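Local coordinates for enterobactin synthetase component F-related protein (Vibrio cholerae serotype O1, PDB 4OXI), which probably activates glycine with ATP as an adenylation domain, and is captured here with glycyl-adenosine-5'-phosphate bound, at residues P355-Y360 / Y371-A376; S382-R387 / N458-H463; T304-V309 / S333-Q338; A339-L344 / S504-A509. All coordinates share one frame; numbering follows the deposited sequence.

Contact 1 (P355-Y360 / Y371-A376). With GAP (glycyl-adenosine-5'-phosphate), chain B.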
# COMPACT_ATOMS: atom_id res chain seq x y z
N PRO A 355 -6.34 -21.11 -7.82
CA PRO A 355 -7.23 -20.07 -7.28
C PRO A 355 -6.81 -18.60 -7.50
O PRO A 355 -5.63 -18.26 -7.42
CB PRO A 355 -7.26 -20.39 -5.78
CG PRO A 355 -7.08 -21.89 -5.71
CD PRO A 355 -6.16 -22.24 -6.88
N VAL A 356 -7.80 -17.76 -7.79
CA VAL A 356 -7.62 -16.33 -7.95
C VAL A 356 -8.54 -15.68 -6.93
O VAL A 356 -9.70 -16.06 -6.84
CB VAL A 356 -8.01 -15.90 -9.37
CG1 VAL A 356 -8.06 -14.40 -9.48
CG2 VAL A 356 -7.03 -16.48 -10.40
N ILE A 357 -8.04 -14.72 -6.16
CA ILE A 357 -8.81 -14.14 -5.07
C ILE A 357 -8.93 -12.63 -5.26
O ILE A 357 -7.91 -11.94 -5.39
CB ILE A 357 -8.14 -14.38 -3.70
CG1 ILE A 357 -7.79 -15.86 -3.50
CG2 ILE A 357 -9.00 -13.86 -2.55
CD1 ILE A 357 -8.98 -16.77 -3.63
N ASN A 358 -10.16 -12.10 -5.28
CA ASN A 358 -10.37 -10.65 -5.36
C ASN A 358 -10.34 -10.12 -3.95
O ASN A 358 -11.04 -10.65 -3.09
CB ASN A 358 -11.72 -10.33 -6.03
CG ASN A 358 -11.87 -8.85 -6.41
OD1 ASN A 358 -10.89 -8.09 -6.40
ND2 ASN A 358 -13.08 -8.45 -6.78
N LEU A 359 -9.51 -9.11 -3.67
CA LEU A 359 -9.48 -8.51 -2.34
C LEU A 359 -9.90 -7.06 -2.45
O LEU A 359 -9.51 -6.38 -3.39
CB LEU A 359 -8.07 -8.54 -1.75
CG LEU A 359 -7.40 -9.85 -1.36
CD1 LEU A 359 -5.97 -9.62 -0.77
CD2 LEU A 359 -8.26 -10.55 -0.37
N TYR A 360 -10.69 -6.58 -1.48
CA TYR A 360 -11.11 -5.18 -1.47
C TYR A 360 -10.86 -4.52 -0.12
O TYR A 360 -11.09 -5.12 0.93
CB TYR A 360 -12.60 -5.01 -1.87
CG TYR A 360 -13.18 -3.71 -1.34
CD1 TYR A 360 -13.15 -2.54 -2.10
CD2 TYR A 360 -13.72 -3.64 -0.06
CE1 TYR A 360 -13.65 -1.34 -1.60
CE2 TYR A 360 -14.20 -2.44 0.46
CZ TYR A 360 -14.18 -1.30 -0.32
OH TYR A 360 -14.67 -0.12 0.20
N TYR A 371 -13.10 -10.20 0.65
CA TYR A 371 -12.45 -11.07 -0.32
C TYR A 371 -13.52 -11.90 -1.03
O TYR A 371 -14.61 -12.12 -0.49
CB TYR A 371 -11.49 -12.02 0.37
CG TYR A 371 -12.21 -13.17 1.05
CD1 TYR A 371 -12.26 -14.43 0.46
CD2 TYR A 371 -12.84 -12.99 2.28
CE1 TYR A 371 -12.92 -15.48 1.08
CE2 TYR A 371 -13.51 -14.04 2.90
CZ TYR A 371 -13.54 -15.28 2.29
OH TYR A 371 -14.19 -16.32 2.90
N HIS A 372 -13.18 -12.39 -2.21
CA HIS A 372 -14.07 -13.25 -2.95
C HIS A 372 -13.27 -14.18 -3.84
O HIS A 372 -12.48 -13.70 -4.66
CB HIS A 372 -14.98 -12.42 -3.83
CG HIS A 372 -16.02 -13.23 -4.53
ND1 HIS A 372 -17.08 -13.81 -3.86
CD2 HIS A 372 -16.17 -13.56 -5.83
CE1 HIS A 372 -17.83 -14.47 -4.73
NE2 HIS A 372 -17.30 -14.33 -5.93
N ARG A 373 -13.44 -15.49 -3.70
CA ARG A 373 -12.79 -16.41 -4.63
C ARG A 373 -13.44 -16.33 -6.01
O ARG A 373 -14.65 -16.50 -6.15
CB ARG A 373 -12.84 -17.86 -4.14
CG ARG A 373 -12.12 -18.09 -2.85
CD ARG A 373 -12.03 -19.58 -2.50
NE ARG A 373 -11.56 -19.74 -1.12
CZ ARG A 373 -12.32 -19.53 -0.05
NH1 ARG A 373 -11.80 -19.68 1.17
NH2 ARG A 373 -13.59 -19.16 -0.18
N PHE A 374 -12.62 -16.07 -7.02
CA PHE A 374 -13.11 -15.99 -8.38
C PHE A 374 -13.74 -17.32 -8.78
O PHE A 374 -13.13 -18.38 -8.62
CB PHE A 374 -11.96 -15.66 -9.32
CG PHE A 374 -12.31 -15.74 -10.76
CD1 PHE A 374 -13.21 -14.84 -11.32
CD2 PHE A 374 -11.74 -16.71 -11.58
CE1 PHE A 374 -13.53 -14.91 -12.67
CE2 PHE A 374 -12.06 -16.79 -12.93
CZ PHE A 374 -12.95 -15.89 -13.48
N VAL A 375 -14.97 -17.25 -9.28
CA VAL A 375 -15.72 -18.41 -9.78
C VAL A 375 -15.85 -18.27 -11.29
O VAL A 375 -16.56 -17.39 -11.77
CB VAL A 375 -17.13 -18.45 -9.16
CG1 VAL A 375 -17.90 -19.66 -9.66
CG2 VAL A 375 -17.07 -18.45 -7.62
N ALA A 376 -15.16 -19.13 -12.03
CA ALA A 376 -15.22 -19.10 -13.50
C ALA A 376 -16.65 -19.21 -14.04
O ALA A 376 -16.98 -18.65 -15.09
CB ALA A 376 -14.36 -20.22 -14.07
N GAP B . -5.45 -1.29 0.36
CA GAP B . -5.61 -1.68 -1.07
C GAP B . -5.86 -0.41 -1.85
O GAP B . -6.01 -0.39 -3.06
PA GAP B . -6.14 2.32 -1.65
O1A GAP B . -6.49 3.11 -0.41
O2A GAP B . -4.95 2.72 -2.51
O3A GAP B . -5.95 0.83 -1.10
C5' GAP B . -8.73 2.07 -1.91
O5' GAP B . -7.47 2.28 -2.55
C4' GAP B . -9.83 2.14 -2.96
O4' GAP B . -9.49 1.28 -4.05
C3' GAP B . -11.15 1.59 -2.48
O3' GAP B . -11.88 2.59 -1.76
C2' GAP B . -11.82 1.18 -3.78
O2' GAP B . -12.30 2.33 -4.47
C1' GAP B . -10.67 0.73 -4.64
N9 GAP B . -10.57 -0.75 -4.59
C8 GAP B . -9.75 -1.46 -3.79
N7 GAP B . -9.90 -2.79 -4.00
C5 GAP B . -10.84 -2.94 -4.95
C6 GAP B . -11.49 -4.09 -5.62
N6 GAP B . -11.12 -5.37 -5.33
N1 GAP B . -12.44 -3.81 -6.55
C2 GAP B . -12.80 -2.54 -6.86
N3 GAP B . -12.25 -1.46 -6.28
C4 GAP B . -11.28 -1.60 -5.34
O HOH W 1 -10.37 -19.05 -8.07
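Asn358 and His372 form the hydrogen-bonded antiparallel pair at the middle of this contact. Asn358 N donates to His372 O and His372 N donates back to Asn358 O, each at 2.9 Å, the first bond straighter (164° at hydrogen) than the second (145°). A third backbone bond, Phe374 N to Val356 O, carries the pairing past the end of strand 370-373. Water 1 extends it by accepting from Val356 N and donating to Phe374 O.

Apolar contacts lie on the face that carries Ile357, Leu359, Tyr371 and Arg373. There Ile357 CD1 runs alongside the aliphatic part of Arg373, 3.5 Å from its CG, and Leu359 CD2 reaches Tyr371 CB at 3.6 Å. Where the second strand has ended, Phe374 lies beside Val356, both pointing the same way, CB to CB.

Further polar contacts go to the ligand. Asn358 swings CG away from its backbone N (chi1 -168°), which points OD1 at the adenine N6 of glycyl-adenosine-5'-phosphate, 2.9 Å away; ND2 donates to Pro384 O, and the two bonds together fix the turn of the amide. Leu359 O takes the same amino group at 2.7 Å, while adenine C5 sits at the edge of the Tyr360 ring, near its plane. Two acceptors thus grip one exocyclic amine, and the arrangement is a beta hairpin whose first strand forms part of the adenine pocket.

Contact 2 (S382-R387 / N458-H463); sequences SVPIGR and NGVLIH. With GAP (glycyl-adenosine-5'-phosphate), chain B.
The His463 imidazole, whose CB meets Ile385 CG2, has the adenine of glycyl-adenosine-5'-phosphate over one face, with N3 of the base 3.9 Å above the ring centre; at the ring's rim, NE2 is hydrogen-bonded to Asp452. Ile385 CG2 also lies 3.6 Å from adenine N1. The Arg387 guanidinium is approached obliquely by Gly459 O, to which NH1 makes a weak bond.

Between these groups Leu461 pairs with both Ile385 and Gly386, a classic beta bulge. Leu461 O receives Ile385 N at 2.9 Å and, weakly, Gly386 N, while Leu461 N donates to Gly386 O. Pro384 CB packs against Ile462 CD1 at 3.5 Å and against Val460 CG2. Ile385 CG1, set between its backbone N and carbonyl carbon (chi1 52°), reaches Leu461 CB at 3.7 Å. Water 2 joins Val383 O to His463 N.

The chemistry is therefore largely backbone pairing and apolar packing, through which the bulged loop and strand 460-466 jointly bring Ile385 and His463 to the adenine.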
# COMPACT_ATOMS: atom_id res chain seq x y z
N SER A 382 -18.18 -8.74 -13.90
CA SER A 382 -17.12 -8.36 -12.97
C SER A 382 -17.06 -9.36 -11.83
O SER A 382 -18.03 -10.09 -11.57
CB SER A 382 -17.38 -6.98 -12.39
OG SER A 382 -18.61 -7.00 -11.68
N VAL A 383 -15.93 -9.41 -11.14
CA VAL A 383 -15.78 -10.26 -9.97
C VAL A 383 -16.25 -9.47 -8.76
O VAL A 383 -15.82 -8.33 -8.55
CB VAL A 383 -14.32 -10.68 -9.80
CG1 VAL A 383 -14.15 -11.60 -8.60
CG2 VAL A 383 -13.81 -11.36 -11.07
N PRO A 384 -17.16 -10.06 -7.98
CA PRO A 384 -17.62 -9.43 -6.73
C PRO A 384 -16.45 -9.14 -5.79
O PRO A 384 -15.43 -9.83 -5.87
CB PRO A 384 -18.50 -10.52 -6.10
CG PRO A 384 -18.95 -11.39 -7.27
CD PRO A 384 -17.84 -11.34 -8.28
N ILE A 385 -16.58 -8.14 -4.92
CA ILE A 385 -15.57 -7.92 -3.88
C ILE A 385 -15.87 -8.83 -2.68
O ILE A 385 -15.04 -8.98 -1.78
CB ILE A 385 -15.47 -6.44 -3.44
CG1 ILE A 385 -16.84 -5.87 -3.06
CG2 ILE A 385 -14.87 -5.60 -4.56
CD1 ILE A 385 -16.73 -4.48 -2.35
N GLY A 386 -17.05 -9.42 -2.67
CA GLY A 386 -17.30 -10.56 -1.79
C GLY A 386 -17.91 -10.22 -0.45
O GLY A 386 -18.89 -9.47 -0.36
N ARG A 387 -17.33 -10.78 0.60
CA ARG A 387 -17.80 -10.51 1.95
C ARG A 387 -16.62 -10.34 2.89
O ARG A 387 -15.48 -10.68 2.55
CB ARG A 387 -18.72 -11.63 2.44
CG ARG A 387 -18.18 -13.03 2.16
CD ARG A 387 -19.01 -14.13 2.86
NE ARG A 387 -20.41 -14.11 2.43
CZ ARG A 387 -21.44 -14.02 3.27
NH1 ARG A 387 -22.68 -14.00 2.80
NH2 ARG A 387 -21.22 -13.95 4.58
N ASN A 458 -26.87 -11.84 -4.48
CA ASN A 458 -26.62 -13.25 -4.21
C ASN A 458 -25.70 -13.44 -2.99
O ASN A 458 -24.87 -14.34 -2.95
CB ASN A 458 -26.06 -13.96 -5.46
CG ASN A 458 -26.38 -15.45 -5.48
OD1 ASN A 458 -27.10 -15.97 -4.62
ND2 ASN A 458 -25.85 -16.16 -6.48
N GLY A 459 -25.85 -12.56 -2.00
CA GLY A 459 -25.10 -12.69 -0.76
C GLY A 459 -23.70 -12.07 -0.75
O GLY A 459 -23.02 -12.12 0.29
N VAL A 460 -23.27 -11.48 -1.86
CA VAL A 460 -21.97 -10.83 -1.90
C VAL A 460 -22.06 -9.39 -2.39
O VAL A 460 -23.09 -8.96 -2.92
CB VAL A 460 -20.97 -11.62 -2.80
CG1 VAL A 460 -20.77 -13.02 -2.24
CG2 VAL A 460 -21.49 -11.70 -4.21
N LEU A 461 -20.99 -8.63 -2.20
CA LEU A 461 -20.98 -7.24 -2.62
C LEU A 461 -20.40 -7.11 -4.02
O LEU A 461 -19.44 -7.80 -4.36
CB LEU A 461 -20.16 -6.40 -1.63
CG LEU A 461 -20.80 -6.21 -0.26
CD1 LEU A 461 -19.84 -5.52 0.69
CD2 LEU A 461 -22.07 -5.39 -0.41
N ILE A 462 -21.00 -6.26 -4.83
CA ILE A 462 -20.45 -5.93 -6.14
C ILE A 462 -20.07 -4.45 -6.12
O ILE A 462 -20.87 -3.62 -5.71
CB ILE A 462 -21.50 -6.11 -7.25
CG1 ILE A 462 -22.13 -7.51 -7.16
CG2 ILE A 462 -20.89 -5.84 -8.62
CD1 ILE A 462 -21.16 -8.61 -7.37
N HIS A 463 -18.85 -4.12 -6.55
CA HIS A 463 -18.39 -2.73 -6.51
C HIS A 463 -18.86 -2.04 -7.76
O HIS A 463 -18.55 -2.49 -8.85
CB HIS A 463 -16.86 -2.66 -6.41
CG HIS A 463 -16.32 -1.27 -6.31
ND1 HIS A 463 -16.11 -0.46 -7.41
CD2 HIS A 463 -15.94 -0.54 -5.23
CE1 HIS A 463 -15.63 0.71 -7.01
NE2 HIS A 463 -15.52 0.69 -5.70
N GAP B . -5.45 -1.29 0.36
CA GAP B . -5.61 -1.68 -1.07
C GAP B . -5.86 -0.41 -1.85
O GAP B . -6.01 -0.39 -3.06
PA GAP B . -6.14 2.32 -1.65
O1A GAP B . -6.49 3.11 -0.41
O2A GAP B . -4.95 2.72 -2.51
O3A GAP B . -5.95 0.83 -1.10
C5' GAP B . -8.73 2.07 -1.91
O5' GAP B . -7.47 2.28 -2.55
C4' GAP B . -9.83 2.14 -2.96
O4' GAP B . -9.49 1.28 -4.05
C3' GAP B . -11.15 1.59 -2.48
O3' GAP B . -11.88 2.59 -1.76
C2' GAP B . -11.82 1.18 -3.78
O2' GAP B . -12.30 2.33 -4.47
C1' GAP B . -10.67 0.73 -4.64
N9 GAP B . -10.57 -0.75 -4.59
C8 GAP B . -9.75 -1.46 -3.79
N7 GAP B . -9.90 -2.79 -4.00
C5 GAP B . -10.84 -2.94 -4.95
C6 GAP B . -11.49 -4.09 -5.62
N6 GAP B . -11.12 -5.37 -5.33
N1 GAP B . -12.44 -3.81 -6.55
C2 GAP B . -12.80 -2.54 -6.86
N3 GAP B . -12.25 -1.46 -6.28
C4 GAP B . -11.28 -1.60 -5.34
O HOH W 2 -16.98 -6.01 -7.74

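Contact 3 (T304-V309 / S333-Q338); sequences TVWLSV and SFFCGQ. With GAP (glycyl-adenosine-5'-phosphate), chain B.
Leu307 and Phe334 meet obliquely on one face of the sheet. Leu307 holds CG anti to its backbone N (chi1 169°), and chi2 of 64° turns CD1 onto Phe334 CB at 3.5 Å, with Cys336 CB further along. Phe334 takes a different first torsion, with CG anti to the carbonyl carbon; this sets Trp306 O at the ring's edge, in its plane. Val305 CG1 also approaches that ring at its edge.

Trp306, Ser308 and Phe335 share the other face. The indole and the phenyl ring lie obliquely, planes at 58°, with Trp306 CD1 4.1 Å from Phe335 CE1. Ser308 OG accepts from Trp306 NE1 at 2.8 Å and donates to Val309 O, a relay within one segment that fixes the rotation of the hydroxyl and ties down the polar edge of the buried indole.

The backbones belong to a beta-alpha-beta unit, in which helix 311-318 connects the parallel strands 305-308 and 332-336. Trp306 O receives Phe334 N at 2.7 Å, Phe334 O receives Ser308 N, and Ser308 O receives Cys336 N.

Where the second strand gives way to loop, Gln338 extends beyond CG and brings OE1 to 3.5 Å from Val309 CB; that oxygen is hydrogen-bonded to Thr311. Cys336 SG lies 3.4 Å from the glycyl CA of the ligand, and Gly337 N is 3.0 Å from adenine N7.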
# COMPACT_ATOMS: atom_id res chain seq x y z
N THR A 304 4.96 -18.85 -5.92
CA THR A 304 3.77 -19.64 -5.62
C THR A 304 2.64 -18.74 -5.14
O THR A 304 1.47 -19.14 -5.16
CB THR A 304 4.06 -20.73 -4.56
OG1 THR A 304 4.48 -20.11 -3.34
CG2 THR A 304 5.17 -21.66 -5.04
N VAL A 305 2.99 -17.51 -4.72
CA VAL A 305 2.00 -16.56 -4.19
C VAL A 305 2.22 -15.16 -4.78
O VAL A 305 3.35 -14.65 -4.81
CB VAL A 305 2.07 -16.48 -2.63
CG1 VAL A 305 0.98 -15.58 -2.08
CG2 VAL A 305 1.95 -17.85 -2.00
N TRP A 306 1.13 -14.52 -5.23
CA TRP A 306 1.21 -13.22 -5.88
C TRP A 306 0.10 -12.27 -5.41
O TRP A 306 -1.05 -12.68 -5.25
CB TRP A 306 1.11 -13.38 -7.40
CG TRP A 306 1.19 -12.08 -8.15
CD1 TRP A 306 0.15 -11.30 -8.55
CD2 TRP A 306 2.38 -11.41 -8.59
NE1 TRP A 306 0.62 -10.18 -9.22
CE2 TRP A 306 1.99 -10.23 -9.25
CE3 TRP A 306 3.75 -11.70 -8.47
CZ2 TRP A 306 2.92 -9.33 -9.81
CZ3 TRP A 306 4.67 -10.81 -9.03
CH2 TRP A 306 4.25 -9.64 -9.69
N LEU A 307 0.45 -10.99 -5.20
CA LEU A 307 -0.53 -9.94 -4.92
C LEU A 307 -0.14 -8.67 -5.65
O LEU A 307 1.01 -8.20 -5.53
CB LEU A 307 -0.63 -9.65 -3.42
CG LEU A 307 -1.42 -8.38 -3.05
CD1 LEU A 307 -2.89 -8.49 -3.43
CD2 LEU A 307 -1.31 -8.08 -1.57
N SER A 308 -1.08 -8.11 -6.42
CA SER A 308 -0.86 -6.82 -7.06
C SER A 308 -2.19 -6.23 -7.49
O SER A 308 -3.23 -6.86 -7.34
CB SER A 308 0.03 -6.99 -8.29
OG SER A 308 -0.68 -7.70 -9.30
N VAL A 309 -2.17 -5.01 -8.03
CA VAL A 309 -3.34 -4.44 -8.70
C VAL A 309 -3.59 -5.30 -9.94
O VAL A 309 -2.67 -5.96 -10.44
CB VAL A 309 -3.12 -2.97 -9.10
CG1 VAL A 309 -3.09 -2.07 -7.87
CG2 VAL A 309 -1.82 -2.80 -9.91
N SER A 333 -3.24 -16.40 -6.30
CA SER A 333 -3.16 -15.11 -6.98
C SER A 333 -4.15 -14.16 -6.32
O SER A 333 -5.36 -14.40 -6.39
CB SER A 333 -3.55 -15.25 -8.45
OG SER A 333 -2.57 -15.97 -9.17
N PHE A 334 -3.64 -13.09 -5.70
CA PHE A 334 -4.55 -12.10 -5.13
C PHE A 334 -4.49 -10.82 -5.96
O PHE A 334 -3.42 -10.42 -6.42
CB PHE A 334 -4.17 -11.76 -3.69
CG PHE A 334 -4.25 -12.92 -2.73
CD1 PHE A 334 -5.40 -13.16 -2.00
CD2 PHE A 334 -3.14 -13.73 -2.50
CE1 PHE A 334 -5.47 -14.21 -1.08
CE2 PHE A 334 -3.19 -14.76 -1.60
CZ PHE A 334 -4.37 -15.01 -0.88
N PHE A 335 -5.64 -10.17 -6.14
CA PHE A 335 -5.67 -8.86 -6.78
C PHE A 335 -6.46 -7.88 -5.93
O PHE A 335 -7.49 -8.24 -5.36
CB PHE A 335 -6.23 -8.98 -8.20
CG PHE A 335 -5.38 -9.83 -9.10
CD1 PHE A 335 -4.14 -9.36 -9.55
CD2 PHE A 335 -5.77 -11.10 -9.47
CE1 PHE A 335 -3.33 -10.15 -10.36
CE2 PHE A 335 -4.97 -11.89 -10.28
CZ PHE A 335 -3.74 -11.42 -10.72
N CYS A 336 -5.95 -6.66 -5.80
CA CYS A 336 -6.60 -5.66 -4.97
C CYS A 336 -6.39 -4.30 -5.58
O CYS A 336 -5.37 -4.07 -6.24
CB CYS A 336 -5.99 -5.64 -3.56
SG CYS A 336 -6.88 -4.57 -2.37
N GLY A 337 -7.34 -3.39 -5.36
CA GLY A 337 -7.10 -2.00 -5.70
C GLY A 337 -8.00 -1.39 -6.75
O GLY A 337 -8.25 -0.18 -6.70
N GLN A 338 -8.44 -2.21 -7.71
CA GLN A 338 -9.29 -1.76 -8.81
C GLN A 338 -10.27 -2.86 -9.13
O GLN A 338 -10.04 -4.03 -8.79
CB GLN A 338 -8.47 -1.51 -10.07
CG GLN A 338 -7.15 -0.86 -9.83
CD GLN A 338 -6.35 -0.69 -11.10
OE1 GLN A 338 -5.34 -1.37 -11.31
NE2 GLN A 338 -6.80 0.23 -11.97
N GAP B . -5.45 -1.29 0.36
CA GAP B . -5.61 -1.68 -1.07
C GAP B . -5.86 -0.41 -1.85
O GAP B . -6.01 -0.39 -3.06
PA GAP B . -6.14 2.32 -1.65
O1A GAP B . -6.49 3.11 -0.41
O2A GAP B . -4.95 2.72 -2.51
O3A GAP B . -5.95 0.83 -1.10
C5' GAP B . -8.73 2.07 -1.91
O5' GAP B . -7.47 2.28 -2.55
C4' GAP B . -9.83 2.14 -2.96
O4' GAP B . -9.49 1.28 -4.05
C3' GAP B . -11.15 1.59 -2.48
O3' GAP B . -11.88 2.59 -1.76
C2' GAP B . -11.82 1.18 -3.78
O2' GAP B . -12.30 2.33 -4.47
C1' GAP B . -10.67 0.73 -4.64
N9 GAP B . -10.57 -0.75 -4.59
C8 GAP B . -9.75 -1.46 -3.79
N7 GAP B . -9.90 -2.79 -4.00
C5 GAP B . -10.84 -2.94 -4.95
C6 GAP B . -11.49 -4.09 -5.62
N6 GAP B . -11.12 -5.37 -5.33
N1 GAP B . -12.44 -3.81 -6.55
C2 GAP B . -12.80 -2.54 -6.86
N3 GAP B . -12.25 -1.46 -6.28
C4 GAP B . -11.28 -1.60 -5.34

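Contact 4 (A339-L344 / S504-A509); sequences ALLHDL and SESGYA. With GAP (glycyl-adenosine-5'-phosphate), chain B.
Tyr508 reaches across to Ala339 and Leu344 with the far end of its ring. From CB, its CG is turned anti to the carbonyl carbon (chi1 -54°), which carries the ring toward the 339-344 segment. Over the ring centre, on one face, sits Ser506 CB, from the turn just before it. Further out, CE2 meets Leu344 CD1 at 3.8 Å, the two side chains arriving from opposite directions, while CE1 passes 3.3 Å from Ala339 O. At the tip, OH is placed as a donor to Ala339 O, which lies at the ring edge in its plane, though the modelled 2.4 Å between them is too short to be taken literally.

From its position over the ring, Ser506 also meets two leucines: its CB is 3.6 Å from Leu341 CD1, and its OG, hydrogen-bonded to Glu314, touches Leu344 CD1. Ser504 and Gly507 bound the type I turn that presents Ser506.

This turn, in the loop between strands 496-500 and 512-516, rests against the start of helix 342-352 and against helix 311-318, where Tyr508 also touches Thr311 and Glu314.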
# COMPACT_ATOMS: atom_id res chain seq x y z
N ALA A 339 -11.35 -2.50 -9.83
CA ALA A 339 -12.35 -3.47 -10.27
C ALA A 339 -11.70 -4.61 -11.05
O ALA A 339 -10.96 -4.37 -12.01
CB ALA A 339 -13.43 -2.80 -11.11
N LEU A 340 -11.94 -5.84 -10.60
CA LEU A 340 -11.40 -7.01 -11.28
C LEU A 340 -12.42 -7.47 -12.30
O LEU A 340 -13.55 -7.82 -11.95
CB LEU A 340 -11.12 -8.13 -10.26
CG LEU A 340 -10.54 -9.44 -10.80
CD1 LEU A 340 -9.23 -9.17 -11.52
CD2 LEU A 340 -10.33 -10.43 -9.67
N LEU A 341 -12.06 -7.44 -13.58
CA LEU A 341 -13.00 -7.88 -14.60
C LEU A 341 -12.97 -9.39 -14.78
O LEU A 341 -11.91 -10.01 -14.68
CB LEU A 341 -12.72 -7.17 -15.92
CG LEU A 341 -13.42 -5.81 -15.92
CD1 LEU A 341 -13.22 -5.09 -17.21
CD2 LEU A 341 -14.89 -6.03 -15.68
N HIS A 342 -14.15 -9.96 -15.01
CA HIS A 342 -14.29 -11.40 -15.11
C HIS A 342 -13.33 -11.97 -16.14
O HIS A 342 -12.63 -12.95 -15.87
CB HIS A 342 -15.72 -11.80 -15.46
CG HIS A 342 -15.93 -13.28 -15.47
ND1 HIS A 342 -16.38 -13.98 -14.37
CD2 HIS A 342 -15.70 -14.21 -16.44
CE1 HIS A 342 -16.44 -15.27 -14.66
NE2 HIS A 342 -16.03 -15.43 -15.91
N ASP A 343 -13.30 -11.34 -17.32
CA ASP A 343 -12.47 -11.78 -18.43
C ASP A 343 -10.97 -11.72 -18.12
O ASP A 343 -10.19 -12.56 -18.59
CB ASP A 343 -12.80 -11.00 -19.71
CG ASP A 343 -14.20 -11.31 -20.24
OD1 ASP A 343 -14.72 -12.42 -19.96
OD2 ASP A 343 -14.78 -10.45 -20.94
N LEU A 344 -10.56 -10.73 -17.33
CA LEU A 344 -9.17 -10.66 -16.89
C LEU A 344 -8.87 -11.78 -15.91
O LEU A 344 -7.85 -12.47 -16.03
CB LEU A 344 -8.87 -9.32 -16.24
CG LEU A 344 -8.67 -8.12 -17.16
CD1 LEU A 344 -8.11 -6.97 -16.34
CD2 LEU A 344 -7.74 -8.48 -18.32
N SER A 504 -7.66 1.48 -20.75
CA SER A 504 -7.53 0.15 -21.33
C SER A 504 -8.93 -0.43 -21.54
O SER A 504 -9.93 0.19 -21.16
CB SER A 504 -6.72 -0.74 -20.40
OG SER A 504 -7.45 -1.00 -19.21
N GLU A 505 -9.02 -1.63 -22.11
CA GLU A 505 -10.31 -2.26 -22.33
C GLU A 505 -11.04 -2.54 -21.03
O GLU A 505 -12.27 -2.65 -21.00
CB GLU A 505 -10.16 -3.55 -23.14
CG GLU A 505 -9.48 -3.37 -24.48
CD GLU A 505 -9.36 -4.67 -25.24
OE1 GLU A 505 -9.51 -5.75 -24.61
OE2 GLU A 505 -9.13 -4.62 -26.47
N SER A 506 -10.29 -2.67 -19.93
CA SER A 506 -10.90 -2.91 -18.63
C SER A 506 -11.31 -1.61 -17.95
O SER A 506 -11.85 -1.63 -16.85
CB SER A 506 -9.96 -3.71 -17.73
OG SER A 506 -9.44 -4.85 -18.40
N GLY A 507 -11.04 -0.49 -18.61
CA GLY A 507 -11.35 0.81 -18.04
C GLY A 507 -10.28 1.35 -17.10
O GLY A 507 -10.53 2.33 -16.38
N TYR A 508 -9.10 0.74 -17.08
CA TYR A 508 -8.02 1.22 -16.21
C TYR A 508 -7.29 2.37 -16.91
O TYR A 508 -6.94 2.26 -18.08
CB TYR A 508 -7.02 0.10 -15.86
CG TYR A 508 -7.62 -1.16 -15.25
CD1 TYR A 508 -8.80 -1.13 -14.51
CD2 TYR A 508 -7.00 -2.40 -15.41
CE1 TYR A 508 -9.34 -2.29 -13.95
CE2 TYR A 508 -7.53 -3.56 -14.87
CZ TYR A 508 -8.69 -3.50 -14.15
OH TYR A 508 -9.22 -4.65 -13.61
N ALA A 509 -7.08 3.47 -16.18
CA ALA A 509 -6.37 4.64 -16.69
C ALA A 509 -4.89 4.56 -16.39
O ALA A 509 -4.51 4.36 -15.24
CB ALA A 509 -6.95 5.92 -16.07
N GAP B . -5.45 -1.29 0.36
CA GAP B . -5.61 -1.68 -1.07
C GAP B . -5.86 -0.41 -1.85
O GAP B . -6.01 -0.39 -3.06
PA GAP B . -6.14 2.32 -1.65
O1A GAP B . -6.49 3.11 -0.41
O2A GAP B . -4.95 2.72 -2.51
O3A GAP B . -5.95 0.83 -1.10
C5' GAP B . -8.73 2.07 -1.91
O5' GAP B . -7.47 2.28 -2.55
C4' GAP B . -9.83 2.14 -2.96
O4' GAP B . -9.49 1.28 -4.05
C3' GAP B . -11.15 1.59 -2.48
O3' GAP B . -11.88 2.59 -1.76
C2' GAP B . -11.82 1.18 -3.78
O2' GAP B . -12.30 2.33 -4.47
C1' GAP B . -10.67 0.73 -4.64
N9 GAP B . -10.57 -0.75 -4.59
C8 GAP B . -9.75 -1.46 -3.79
N7 GAP B . -9.90 -2.79 -4.00
C5 GAP B . -10.84 -2.94 -4.95
C6 GAP B . -11.49 -4.09 -5.62
N6 GAP B . -11.12 -5.37 -5.33
N1 GAP B . -12.44 -3.81 -6.55
C2 GAP B . -12.80 -2.54 -6.86
N3 GAP B . -12.25 -1.46 -6.28
C4 GAP B . -11.28 -1.60 -5.34

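Overall arrangement
From the N terminus, contact 3 comes first, joining strands 305-308 and 332-336 through an intervening helix. Directly afterwards residues 339-344 open contact 4, which closes only at 504-509 and so spans both remaining contacts. Within that long loop contact 1 closes a short hairpin, and contact 2 follows it in series; none cross. Contacts 1 and 3 share a sheet, strand 332-336 lying beside 356-360. Contact 2 joins the loop leading into edge strand 387-388 to strand 460-466 of the antiparallel sheet; separately, Asn358 ND2 to Pro384 O ties contact 1 to contact 2. Contact 4 ties on the late-chain loop. All four touch the ligand.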